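Local coordinates for putative cell invasion protein with MAC/Perforin domain (Bacteroides thetaiotaomicron VPI-5482, PDB 3KK7), which is a MACPF-family protein of a human gut symbiont, possibly acting in cell invasion or at membranes, though its exact role is not established, at residues A[194-199]-A[353-358]; A[501-504]-A[508-511]. One frame throughout, in Å; residues are numbered along the deposited sequence.

Contact 1. Residues A[194-199]-A[353-358]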
ATOM      1  N   ASP A 194      12.369   9.083  -2.547  1.00 27.89           N
ATOM      2  CA  ASP A 194      12.919   8.666  -3.829  1.00 28.20           C
ATOM      3  C   ASP A 194      11.966   7.769  -4.609  1.00 27.48           C
ATOM      4  O   ASP A 194      11.756   7.989  -5.789  1.00 27.01           O
ATOM      5  CB  ASP A 194      14.245   7.926  -3.653  1.00 28.75           C
ATOM      6  CG  ASP A 194      14.862   7.506  -4.986  1.00 30.21           C
ATOM      7  OD1 ASP A 194      15.443   8.370  -5.666  1.00 33.04           O
ATOM      8  OD2 ASP A 194      14.767   6.316  -5.353  1.00 33.03           O
ATOM      9  N   ALA A 195      11.415   6.758  -3.950  1.00 27.25           N
ATOM     10  CA  ALA A 195      10.565   5.767  -4.620  1.00 27.01           C
ATOM     11  C   ALA A 195       9.272   6.418  -5.052  1.00 27.36           C
ATOM     12  O   ALA A 195       8.740   6.117  -6.119  1.00 28.20           O
ATOM     13  CB  ALA A 195      10.309   4.598  -3.726  1.00 26.46           C
ATOM     14  N   LEU A 196       8.820   7.379  -4.257  1.00 27.60           N
ATOM     15  CA  LEU A 196       7.578   8.106  -4.519  1.00 27.71           C
ATOM     16  C   LEU A 196       7.638   8.886  -5.823  1.00 27.26           C
ATOM     17  O   LEU A 196       6.682   8.878  -6.580  1.00 27.27           O
ATOM     18  CB  LEU A 196       7.283   9.067  -3.360  1.00 27.80           C
ATOM     19  CG  LEU A 196       5.833   9.453  -3.052  1.00 29.13           C
ATOM     20  CD1 LEU A 196       4.992   8.204  -2.674  1.00 28.65           C
ATOM     21  CD2 LEU A 196       5.808  10.521  -1.914  1.00 28.78           C
ATOM     22  N   TYR A 197       8.754   9.560  -6.073  1.00 26.90           N
ATOM     23  CA  TYR A 197       8.900  10.352  -7.287  1.00 27.16           C
ATOM     24  C   TYR A 197       9.710   9.726  -8.417  1.00 27.17           C
ATOM     25  O   TYR A 197       9.622  10.206  -9.532  1.00 27.59           O
ATOM     26  CB  TYR A 197       9.464  11.746  -6.966  1.00 27.33           C
ATOM     27  CG  TYR A 197       8.404  12.650  -6.405  1.00 26.72           C
ATOM     28  CD1 TYR A 197       7.489  13.262  -7.244  1.00 25.51           C
ATOM     29  CD2 TYR A 197       8.273  12.839  -5.037  1.00 26.75           C
ATOM     30  CE1 TYR A 197       6.478  14.047  -6.739  1.00 26.88           C
ATOM     31  CE2 TYR A 197       7.273  13.635  -4.525  1.00 26.43           C
ATOM     32  CZ  TYR A 197       6.373  14.235  -5.381  1.00 27.48           C
ATOM     33  OH  TYR A 197       5.366  15.039  -4.893  1.00 31.20           O
ATOM     34  N   ASN A 198      10.483   8.680  -8.168  1.00 27.04           N
ATOM     35  CA  ASN A 198      11.359   8.152  -9.218  1.00 27.46           C
ATOM     36  C   ASN A 198      11.017   6.767  -9.729  1.00 27.69           C
ATOM     37  O   ASN A 198      11.701   6.245 -10.594  1.00 28.27           O
ATOM     38  CB  ASN A 198      12.819   8.210  -8.784  1.00 27.33           C
ATOM     39  CG  ASN A 198      13.292   9.630  -8.564  1.00 28.25           C
ATOM     40  OD1 ASN A 198      12.952  10.538  -9.324  1.00 27.93           O
ATOM     41  ND2 ASN A 198      14.069   9.832  -7.519  1.00 30.13           N
ATOM     42  N   SER A 199       9.944   6.189  -9.212  1.00 27.79           N
ATOM     43  CA  SER A 199       9.440   4.925  -9.699  1.00 27.23           C
ATOM     44  C   SER A 199       7.911   5.047  -9.691  1.00 26.75           C
ATOM     45  O   SER A 199       7.366   6.078  -9.268  1.00 26.40           O
ATOM     46  CB  SER A 199       9.955   3.758  -8.833  1.00 27.05           C
ATOM     47  OG  SER A 199       9.405   3.763  -7.529  1.00 27.27           O
ATOM     48  N   GLU A 353      -2.537  14.044  -3.619  1.00 25.89           N
ATOM     49  CA  GLU A 353      -3.853  13.483  -3.995  1.00 25.89           C
ATOM     50  C   GLU A 353      -3.785  12.325  -4.990  1.00 24.91           C
ATOM     51  O   GLU A 353      -4.409  11.286  -4.799  1.00 24.38           O
ATOM     52  CB  GLU A 353      -4.706  14.595  -4.628  1.00 26.75           C
ATOM     53  CG  GLU A 353      -6.151  14.656  -4.135  1.00 30.66           C
ATOM     54  CD  GLU A 353      -6.237  14.781  -2.619  1.00 35.09           C
ATOM     55  OE1 GLU A 353      -5.687  15.768  -2.042  1.00 34.01           O
ATOM     56  OE2 GLU A 353      -6.838  13.849  -2.023  1.00 39.45           O
ATOM     57  N   ASN A 354      -3.042  12.526  -6.077  1.00 24.46           N
ATOM     58  CA  ASN A 354      -2.953  11.528  -7.139  1.00 23.78           C
ATOM     59  C   ASN A 354      -2.187  10.284  -6.739  1.00 23.51           C
ATOM     60  O   ASN A 354      -2.531   9.189  -7.195  1.00 22.35           O
ATOM     61  CB  ASN A 354      -2.383  12.094  -8.449  1.00 23.93           C
ATOM     62  CG  ASN A 354      -1.089  12.872  -8.251  1.00 23.25           C
ATOM     63  OD1 ASN A 354      -0.897  13.548  -7.230  1.00 21.61           O
ATOM     64  ND2 ASN A 354      -0.222  12.822  -9.250  1.00 18.39           N
ATOM     65  N   PHE A 355      -1.173  10.430  -5.883  1.00 23.46           N
ATOM     66  CA  PHE A 355      -0.447   9.246  -5.415  1.00 23.19           C
ATOM     67  C   PHE A 355      -1.302   8.470  -4.428  1.00 23.71           C
ATOM     68  O   PHE A 355      -1.320   7.237  -4.421  1.00 24.00           O
ATOM     69  CB  PHE A 355       0.884   9.595  -4.778  1.00 22.93           C
ATOM     70  CG  PHE A 355       1.844  10.323  -5.694  1.00 22.02           C
ATOM     71  CD1 PHE A 355       1.611  10.437  -7.063  1.00 19.45           C
ATOM     72  CD2 PHE A 355       3.020  10.855  -5.169  1.00 20.25           C
ATOM     73  CE1 PHE A 355       2.510  11.083  -7.871  1.00 19.57           C
ATOM     74  CE2 PHE A 355       3.933  11.514  -5.982  1.00 20.27           C
ATOM     75  CZ  PHE A 355       3.687  11.633  -7.324  1.00 20.00           C
ATOM     76  N   LYS A 356      -2.024   9.203  -3.600  1.00 24.21           N
ATOM     77  CA  LYS A 356      -2.911   8.600  -2.636  1.00 24.48           C
ATOM     78  C   LYS A 356      -3.903   7.709  -3.356  1.00 23.89           C
ATOM     79  O   LYS A 356      -4.005   6.523  -3.074  1.00 23.07           O
ATOM     80  CB  LYS A 356      -3.626   9.694  -1.823  1.00 25.19           C
ATOM     81  CG  LYS A 356      -2.725  10.367  -0.753  1.00 26.46           C
ATOM     82  CD  LYS A 356      -3.345  11.638  -0.203  1.00 29.39           C
ATOM     83  CE  LYS A 356      -4.350  11.396   0.897  1.00 30.80           C
ATOM     84  NZ  LYS A 356      -3.639  11.137   2.185  1.00 34.21           N
ATOM     85  N   GLN A 357      -4.598   8.295  -4.316  1.00 23.86           N
ATOM     86  CA  GLN A 357      -5.595   7.586  -5.097  1.00 24.15           C
ATOM     87  C   GLN A 357      -5.003   6.393  -5.858  1.00 23.63           C
ATOM     88  O   GLN A 357      -5.574   5.305  -5.866  1.00 24.27           O
ATOM     89  CB  GLN A 357      -6.254   8.574  -6.060  1.00 24.95           C
ATOM     90  CG  GLN A 357      -7.513   8.077  -6.804  1.00 27.94           C
ATOM     91  CD  GLN A 357      -8.552   7.534  -5.855  1.00 33.20           C
ATOM     92  OE1 GLN A 357      -8.657   7.996  -4.708  1.00 36.78           O
ATOM     93  NE2 GLN A 357      -9.324   6.534  -6.310  1.00 35.56           N
ATOM     94  N   ARG A 358      -3.836   6.578  -6.464  1.00 23.02           N
ATOM     95  CA  ARG A 358      -3.188   5.505  -7.217  1.00 22.35           C
ATOM     96  C   ARG A 358      -2.779   4.315  -6.345  1.00 22.39           C
ATOM     97  O   ARG A 358      -2.922   3.179  -6.781  1.00 21.70           O
ATOM     98  CB  ARG A 358      -1.989   6.034  -8.010  1.00 22.08           C
ATOM     99  CG  ARG A 358      -1.389   4.998  -8.929  1.00 21.34           C
ATOM    100  CD  ARG A 358      -0.543   5.570 -10.040  1.00 20.95           C
ATOM    101  NE  ARG A 358      -1.377   6.281 -11.005  1.00 21.13           N
ATOM    102  CZ  ARG A 358      -2.114   5.712 -11.957  1.00 20.18           C
ATOM    103  NH1 ARG A 358      -2.112   4.409 -12.117  1.00 20.86           N
ATOM    104  NH2 ARG A 358      -2.855   6.465 -12.771  1.00 20.02           N
TER
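Phe355 reaches from helix 353-363 to helix 190-198 and meets Leu196 and Tyr197 there. Its CB leaves the helix toward the partner segment. CG lies anti to the carbonyl carbon, beside the backbone N (chi1 -60°), which carries the ring out toward helix 190-198. One side of the ring then does the touching. CD2 meets the branch point of Leu196, with CG of Leu196 at 3.8 Å from CD2 of Phe355, and CD1 of Leu196 follows a little farther off. CE2 comes next along the ring. CE2 of Phe355 stands over one face of the Tyr197 ring, toward the rim, 3.7 Å from both CE1 and CZ of Tyr197. CZ of Phe355 ends the reach, 3.7 Å from Tyr197 CE1. The two rings form an edge-to-face pair, with Phe355 giving the edge, centroids 5.3 Å apart and planes at 66°. Both helices belong to the MACPF region, and 153 residues of chain separate these segments, so the contact ties distant parts of that region together. Met201 of helix 201-208 and Ile350 also pack on Phe355. Tyr197 is gripped at its polar end as well, since its OH is hydrogen-bonded to Glu352, just before helix 353-363. A leucine in place of Tyr197 would probably leave the Phe355 edge without an aromatic face and Glu352 without its hydroxyl partner. Two side-chain bonds close the end of helix 190-198. Asn198 ND2 donates to Asp194 OD1 at 2.7 Å and meets it from above the carboxylate plane. Ser199, the first residue past the helix, turns its OG back to Ala195 O at 2.8 Å, in the carbonyl plane and on a lone pair.

Contact 2. Residues A[501-504]-A[508-511]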
ATOM      1  N   PHE A 501       1.245  21.761  -7.917  1.00 26.40           N
ATOM      2  CA  PHE A 501       1.997  20.658  -8.500  1.00 26.28           C
ATOM      3  C   PHE A 501       3.281  20.503  -7.715  1.00 26.78           C
ATOM      4  O   PHE A 501       4.018  21.481  -7.529  1.00 26.90           O
ATOM      5  CB  PHE A 501       2.343  20.881  -9.981  1.00 26.11           C
ATOM      6  CG  PHE A 501       1.160  21.188 -10.872  1.00 25.62           C
ATOM      7  CD1 PHE A 501      -0.058  20.560 -10.704  1.00 26.31           C
ATOM      8  CD2 PHE A 501       1.287  22.101 -11.917  1.00 27.78           C
ATOM      9  CE1 PHE A 501      -1.151  20.848 -11.550  1.00 26.07           C
ATOM     10  CE2 PHE A 501       0.196  22.413 -12.766  1.00 27.46           C
ATOM     11  CZ  PHE A 501      -1.017  21.775 -12.577  1.00 27.26           C
ATOM     12  N   ALA A 502       3.561  19.273  -7.266  1.00 27.48           N
ATOM     13  CA  ALA A 502       4.800  18.969  -6.519  1.00 27.76           C
ATOM     14  C   ALA A 502       5.758  18.054  -7.307  1.00 27.64           C
ATOM     15  O   ALA A 502       5.330  17.319  -8.183  1.00 27.98           O
ATOM     16  CB  ALA A 502       4.454  18.337  -5.153  1.00 27.30           C
ATOM     17  N   TYR A 503       7.048  18.104  -6.988  1.00 27.78           N
ATOM     18  CA  TYR A 503       8.034  17.159  -7.556  1.00 27.76           C
ATOM     19  C   TYR A 503       9.352  17.204  -6.782  1.00 27.47           C
ATOM     20  O   TYR A 503       9.770  18.279  -6.344  1.00 26.92           O
ATOM     21  CB  TYR A 503       8.288  17.374  -9.077  1.00 27.88           C
ATOM     22  CG  TYR A 503       8.879  18.721  -9.521  1.00 29.12           C
ATOM     23  CD1 TYR A 503       8.071  19.739 -10.016  1.00 30.27           C
ATOM     24  CD2 TYR A 503      10.258  18.952  -9.492  1.00 30.18           C
ATOM     25  CE1 TYR A 503       8.628  20.976 -10.434  1.00 31.44           C
ATOM     26  CE2 TYR A 503      10.816  20.166  -9.897  1.00 28.58           C
ATOM     27  CZ  TYR A 503      10.002  21.167 -10.366  1.00 31.42           C
ATOM     28  OH  TYR A 503      10.563  22.362 -10.766  1.00 34.39           O
ATOM     29  N   TYR A 504       9.987  16.040  -6.612  1.00 27.24           N
ATOM     30  CA  TYR A 504      11.335  15.964  -6.031  1.00 27.25           C
ATOM     31  C   TYR A 504      12.328  16.739  -6.907  1.00 26.55           C
ATOM     32  O   TYR A 504      12.163  16.794  -8.116  1.00 25.94           O
ATOM     33  CB  TYR A 504      11.783  14.513  -5.856  1.00 27.54           C
ATOM     34  CG  TYR A 504      13.180  14.416  -5.292  1.00 30.17           C
ATOM     35  CD1 TYR A 504      13.422  14.564  -3.924  1.00 32.01           C
ATOM     36  CD2 TYR A 504      14.283  14.241  -6.142  1.00 33.16           C
ATOM     37  CE1 TYR A 504      14.728  14.518  -3.417  1.00 33.77           C
ATOM     38  CE2 TYR A 504      15.590  14.193  -5.642  1.00 33.67           C
ATOM     39  CZ  TYR A 504      15.800  14.332  -4.293  1.00 34.54           C
ATOM     40  OH  TYR A 504      17.089  14.281  -3.834  1.00 37.27           O
ATOM     41  N   TYR A 508      15.360  16.251 -14.162  1.00 24.90           N
ATOM     42  CA  TYR A 508      14.816  15.267 -15.090  1.00 25.49           C
ATOM     43  C   TYR A 508      13.274  15.250 -15.077  1.00 26.25           C
ATOM     44  O   TYR A 508      12.662  14.966 -16.098  1.00 26.57           O
ATOM     45  CB  TYR A 508      15.384  13.866 -14.837  1.00 25.46           C
ATOM     46  CG  TYR A 508      14.485  12.882 -14.057  1.00 26.38           C
ATOM     47  CD1 TYR A 508      13.546  12.082 -14.705  1.00 25.95           C
ATOM     48  CD2 TYR A 508      14.616  12.724 -12.684  1.00 25.51           C
ATOM     49  CE1 TYR A 508      12.759  11.176 -13.989  1.00 25.10           C
ATOM     50  CE2 TYR A 508      13.842  11.840 -11.992  1.00 25.05           C
ATOM     51  CZ  TYR A 508      12.917  11.062 -12.643  1.00 25.02           C
ATOM     52  OH  TYR A 508      12.136  10.179 -11.920  1.00 24.88           O
ATOM     53  N   ILE A 509      12.656  15.552 -13.930  1.00 27.01           N
ATOM     54  CA  ILE A 509      11.189  15.564 -13.817  1.00 27.39           C
ATOM     55  C   ILE A 509      10.563  16.732 -14.574  1.00 27.77           C
ATOM     56  O   ILE A 509       9.783  16.506 -15.491  1.00 28.52           O
ATOM     57  CB  ILE A 509      10.692  15.526 -12.342  1.00 27.55           C
ATOM     58  CG1 ILE A 509      11.152  14.231 -11.658  1.00 27.67           C
ATOM     59  CG2 ILE A 509       9.153  15.616 -12.280  1.00 26.74           C
ATOM     60  CD1 ILE A 509      10.891  14.171 -10.167  1.00 27.50           C
ATOM     61  N   PRO A 510      10.892  17.983 -14.216  1.00 28.22           N
ATOM     62  CA  PRO A 510      10.325  19.067 -15.067  1.00 28.25           C
ATOM     63  C   PRO A 510      10.624  18.880 -16.560  1.00 28.45           C
ATOM     64  O   PRO A 510       9.805  19.246 -17.404  1.00 28.14           O
ATOM     65  CB  PRO A 510      10.975  20.355 -14.528  1.00 28.22           C
ATOM     66  CG  PRO A 510      12.049  19.906 -13.544  1.00 28.41           C
ATOM     67  CD  PRO A 510      11.689  18.505 -13.090  1.00 28.07           C
ATOM     68  N   ASP A 511      11.773  18.276 -16.876  1.00 29.03           N
ATOM     69  CA  ASP A 511      12.149  18.005 -18.278  1.00 29.28           C
ATOM     70  C   ASP A 511      11.238  16.953 -18.939  1.00 29.14           C
ATOM     71  O   ASP A 511      10.924  17.060 -20.132  1.00 29.14           O
ATOM     72  CB  ASP A 511      13.662  17.661 -18.423  1.00 29.32           C
ATOM     73  CG  ASP A 511      14.560  18.926 -18.598  1.00 29.73           C
ATOM     74  OD1 ASP A 511      14.007  20.010 -18.903  1.00 29.63           O
ATOM     75  OD2 ASP A 511      15.814  18.838 -18.432  1.00 29.45           O
TER
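Tyr503 on strand 499-504 packs against Ile509 and Pro510 at the start of helix 508-512. CB of Tyr503 meets the CG2 methyl of Ile509 at 3.8 Å. The two side chains run alongside each other, pointing opposite ways. Farther out, the ring offers a face to Pro510. The CD of Pro510 lies 4.1 Å from the centroid of the Tyr503 ring and 28° off its normal, which makes a CH-pi contact. Pro510 CD sits nearest Tyr503 CE2, at 3.7 Å, and Pro510 CG continues toward CZ and OH of the same tyrosine. The other branch of Ile509 reaches the backbone: with CG1 beside its own backbone N (chi1 -62°) and the chain then extended, CD1 of Ile509 comes 3.6 Å from Tyr504 O. This is a strand-to-helix turn in the D3 region, where only three residues separate the strand end from the helix, and the first turn of the helix folds back over the strand just left. Strand 499-504 is an inner strand of a four-stranded mixed sheet, antiparallel to 489-494 and parallel to 537-540. Tyr503 is held in that sheet by backbone bonds to Trp490, whose ring also meets the Tyr503 ring. Val519 of helix 516-521 packs on Tyr503, and Leu516 on Pro510. The start of helix 508-512 is held by Asp506, whose OD1 accepts a hydrogen bond from the backbone N of Tyr508. One face of the Tyr508 ring lies against CG1 of its neighbour Ile509.

How the contacts relate
Contacts 1 and 2 have centres about 12 Å apart and follow one another along the chain. One belongs to the MACPF region and the other to the D3 region, yet they touch directly. The Tyr197 ring of contact 1 packs against strand 499-504 of contact 2: Tyr197 OH is 3.4 Å from Ala502 CB, and Tyr197 CE1 is 3.6 Å from Tyr503 CA. The polar tie is between Asn198 OD1 and Tyr508 OH, 2.7 Å apart, a probable hydrogen bond. Arg403 also reaches both sides, hydrogen-bonded to Tyr197 O and weakly to Tyr508 OH. Strand 499-504 and the start of helix 508-512 thus both meet helix 190-198.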